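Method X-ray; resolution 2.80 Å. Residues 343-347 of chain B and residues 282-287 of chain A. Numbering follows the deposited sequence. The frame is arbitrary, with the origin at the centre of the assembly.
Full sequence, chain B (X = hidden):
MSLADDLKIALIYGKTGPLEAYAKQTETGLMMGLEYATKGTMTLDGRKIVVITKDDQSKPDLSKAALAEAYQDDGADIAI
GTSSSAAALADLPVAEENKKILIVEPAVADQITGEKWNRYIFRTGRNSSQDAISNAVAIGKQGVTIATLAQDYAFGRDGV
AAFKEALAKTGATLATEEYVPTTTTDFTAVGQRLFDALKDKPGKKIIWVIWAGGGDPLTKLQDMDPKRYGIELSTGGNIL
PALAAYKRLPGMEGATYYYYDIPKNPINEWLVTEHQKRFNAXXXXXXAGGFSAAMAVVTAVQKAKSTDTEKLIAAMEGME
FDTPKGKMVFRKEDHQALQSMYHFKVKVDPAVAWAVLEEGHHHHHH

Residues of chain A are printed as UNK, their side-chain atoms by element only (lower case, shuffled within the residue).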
# COMPACT_ATOMS: atom_id res chain seq x y z
N HIS B 343 -13.67 7.42 -20.73
CA HIS B 343 -14.01 6.80 -19.47
C HIS B 343 -14.90 5.60 -19.71
O HIS B 343 -15.78 5.63 -20.56
CB HIS B 343 -14.69 7.81 -18.57
CG HIS B 343 -13.99 9.13 -18.55
ND1 HIS B 343 -12.99 9.43 -17.65
CD2 HIS B 343 -14.13 10.22 -19.34
CE1 HIS B 343 -12.56 10.66 -17.87
NE2 HIS B 343 -13.23 11.16 -18.89
N PHE B 344 -14.63 4.54 -18.97
CA PHE B 344 -15.49 3.38 -19.00
C PHE B 344 -15.84 3.02 -17.58
O PHE B 344 -15.18 3.48 -16.63
CB PHE B 344 -14.78 2.21 -19.67
CG PHE B 344 -14.37 2.47 -21.08
CD1 PHE B 344 -15.00 1.83 -22.13
CD2 PHE B 344 -13.35 3.35 -21.37
CE1 PHE B 344 -14.62 2.06 -23.44
CE2 PHE B 344 -12.97 3.59 -22.67
CZ PHE B 344 -13.61 2.95 -23.71
N LYS B 345 -16.88 2.22 -17.43
CA LYS B 345 -17.22 1.65 -16.13
C LYS B 345 -17.70 0.22 -16.31
O LYS B 345 -17.81 -0.30 -17.43
CB LYS B 345 -18.29 2.50 -15.43
CG LYS B 345 -19.60 2.62 -16.19
CD LYS B 345 -20.54 3.58 -15.50
CE LYS B 345 -21.71 3.92 -16.39
NZ LYS B 345 -22.58 4.97 -15.78
N VAL B 346 -17.99 -0.45 -15.21
CA VAL B 346 -18.56 -1.77 -15.30
C VAL B 346 -19.55 -2.00 -14.16
O VAL B 346 -19.25 -1.71 -13.00
CB VAL B 346 -17.47 -2.83 -15.33
CG1 VAL B 346 -16.74 -2.89 -13.99
CG2 VAL B 346 -18.08 -4.17 -15.70
N LYS B 347 -20.74 -2.48 -14.50
CA LYS B 347 -21.76 -2.78 -13.51
C LYS B 347 -21.44 -4.14 -12.93
O LYS B 347 -21.32 -5.11 -13.68
CB LYS B 347 -23.12 -2.79 -14.18
CG LYS B 347 -24.30 -2.99 -13.25
CD LYS B 347 -25.58 -2.98 -14.07
CE LYS B 347 -26.75 -2.44 -13.28
NZ LYS B 347 -27.51 -1.49 -14.13
N UNK A 282 -22.65 5.21 -23.27
CA UNK A 282 -21.25 4.81 -23.51
C UNK A 282 -21.14 3.30 -23.72
O UNK A 282 -22.04 2.56 -23.35
c UNK A 282 -22.81 5.78 -21.92
c UNK A 282 -20.55 5.21 -22.22
c UNK A 282 -21.64 5.18 -21.19
N UNK A 283 -20.03 2.86 -24.34
CA UNK A 283 -19.78 1.43 -24.44
C UNK A 283 -19.15 1.02 -23.12
O UNK A 283 -18.43 1.83 -22.51
c UNK A 283 -18.44 2.73 -25.98
c UNK A 283 -18.92 3.63 -24.91
c UNK A 283 -18.74 1.33 -25.56
N UNK A 284 -19.40 -0.20 -22.66
CA UNK A 284 -18.78 -0.62 -21.42
C UNK A 284 -17.67 -1.64 -21.64
O UNK A 284 -17.20 -1.84 -22.76
o UNK A 284 -21.14 -2.96 -19.83
o UNK A 284 -19.82 -3.17 -21.58
c UNK A 284 -19.81 -1.09 -20.39
c UNK A 284 -20.29 -2.51 -20.63
N UNK A 285 -17.27 -2.28 -20.54
CA UNK A 285 -16.17 -3.23 -20.51
C UNK A 285 -16.45 -4.46 -21.36
O UNK A 285 -15.58 -4.95 -22.10
c UNK A 285 -13.60 -4.54 -19.04
c UNK A 285 -14.96 -4.73 -18.85
c UNK A 285 -15.93 -3.61 -19.05
c UNK A 285 -12.71 -5.57 -18.81
c UNK A 285 -13.17 -6.81 -18.38
c UNK A 285 -15.41 -5.97 -18.40
c UNK A 285 -14.52 -7.01 -18.18
N UNK A 286 -17.68 -4.96 -21.26
CA UNK A 286 -18.10 -6.15 -21.98
C UNK A 286 -18.38 -5.84 -23.43
O UNK A 286 -18.29 -6.72 -24.30
c UNK A 286 -19.34 -6.67 -18.79
c UNK A 286 -19.29 -6.81 -21.29
c UNK A 286 -18.32 -8.34 -17.42
c UNK A 286 -18.24 -8.53 -19.80
c UNK A 286 -19.03 -7.16 -17.54
c UNK A 286 -18.96 -7.35 -19.93
c UNK A 286 -17.92 -9.03 -18.55
N UNK A 287 -18.70 -4.59 -23.72
CA UNK A 287 -18.79 -4.18 -25.11
C UNK A 287 -17.40 -4.23 -25.73
O UNK A 287 -17.20 -4.80 -26.80
c UNK A 287 -19.39 -2.78 -25.28
o UNK A 287 -20.79 -2.83 -24.98
c UNK A 287 -19.22 -2.31 -26.71
O HOH W 1 -18.87 2.65 -19.62

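Position 282 of chain A carries three side-chain carbons, and the last of them closes back onto the backbone N to make a five-membered ring. The CA-to-CB bond points toward the strand of chain B, yet no atom makes contact there. Such a ring belongs to proline alone, so this is Pro A282. Its nearest approach is CG to CE of Lys B345, 5.0 Å; it lies beside the contact without joining it.

Position 283 repeats the pattern: three carbons, again in a ring that includes the backbone N. Its backbone O lies 3.5 Å from CD1 of Phe B344. The same O accepts a hydrogen bond from a water at 3.0 Å, and that water in turn accepts one from N of Lys B345, also at 3.0 Å. This is Pro A283. The contact uses the backbone O, which proline has like any residue, while the ring restricts phi and helps keep the chain extended ahead of the helix.

Position 284 has two side-chain carbons, the second bearing two oxygens: a short carboxylate. Its CB lies 3.7 Å from O of Lys B345, while its backbone O approaches the edge of the Phe B344 ring, 4.3 Å from CD1. This is Asp A284, which sits just before the helix as its N-cap. OD2 accepts from N of 287 at 2.8 Å, and a weak bond from N of 286, also 2.8 Å long, reaches the same oxygen. The first amides of a helix have no carbonyl of an earlier turn to bind, and a short acidic side chain can fold back to serve them.

Position 285 shows one carbon followed by a ring of six carbons, with no oxygen on the ring. The end of its side chain leads away from the strand, but CB, 4.0 Å from CG2 of Val B346, and the near side of the ring still pack on the methyl. Its N stands 3.7 Å from O of Lys B345, and no hydrogen bond forms. This is Phe A285, with chi1 in the t well.

Position 286 has the same seven carbons, one and then a six-membered ring, and the end of this side chain comes nearer the strand, bringing a ring carbon against CG2 of Val B346. It is Phe A286, with chi1 in the m well; CE1 is 3.6 Å from CG2 of Val B346. The long, flat ring reaches the methyl group from a backbone that is itself farther off.

Position 287 has one carbon carrying an oxygen and a second carbon, and is out of reach of the strand. The beta-branched pattern is that of Thr A287. Its part is indirect, through the backbone N held by the cap.

The contact therefore works without a direct hydrogen bond between the two stretches. Val B346, whose CA-to-CB bond points toward chain A, packs its CG2 against both phenylalanines. Phe B344 adds its ring beside the carbonyls that precede the helix, and the Asp A284 cap holds the start of that helix in order. Together the two stretches bury 318 Å².

Chain A, residues 282-287: PPDFFT
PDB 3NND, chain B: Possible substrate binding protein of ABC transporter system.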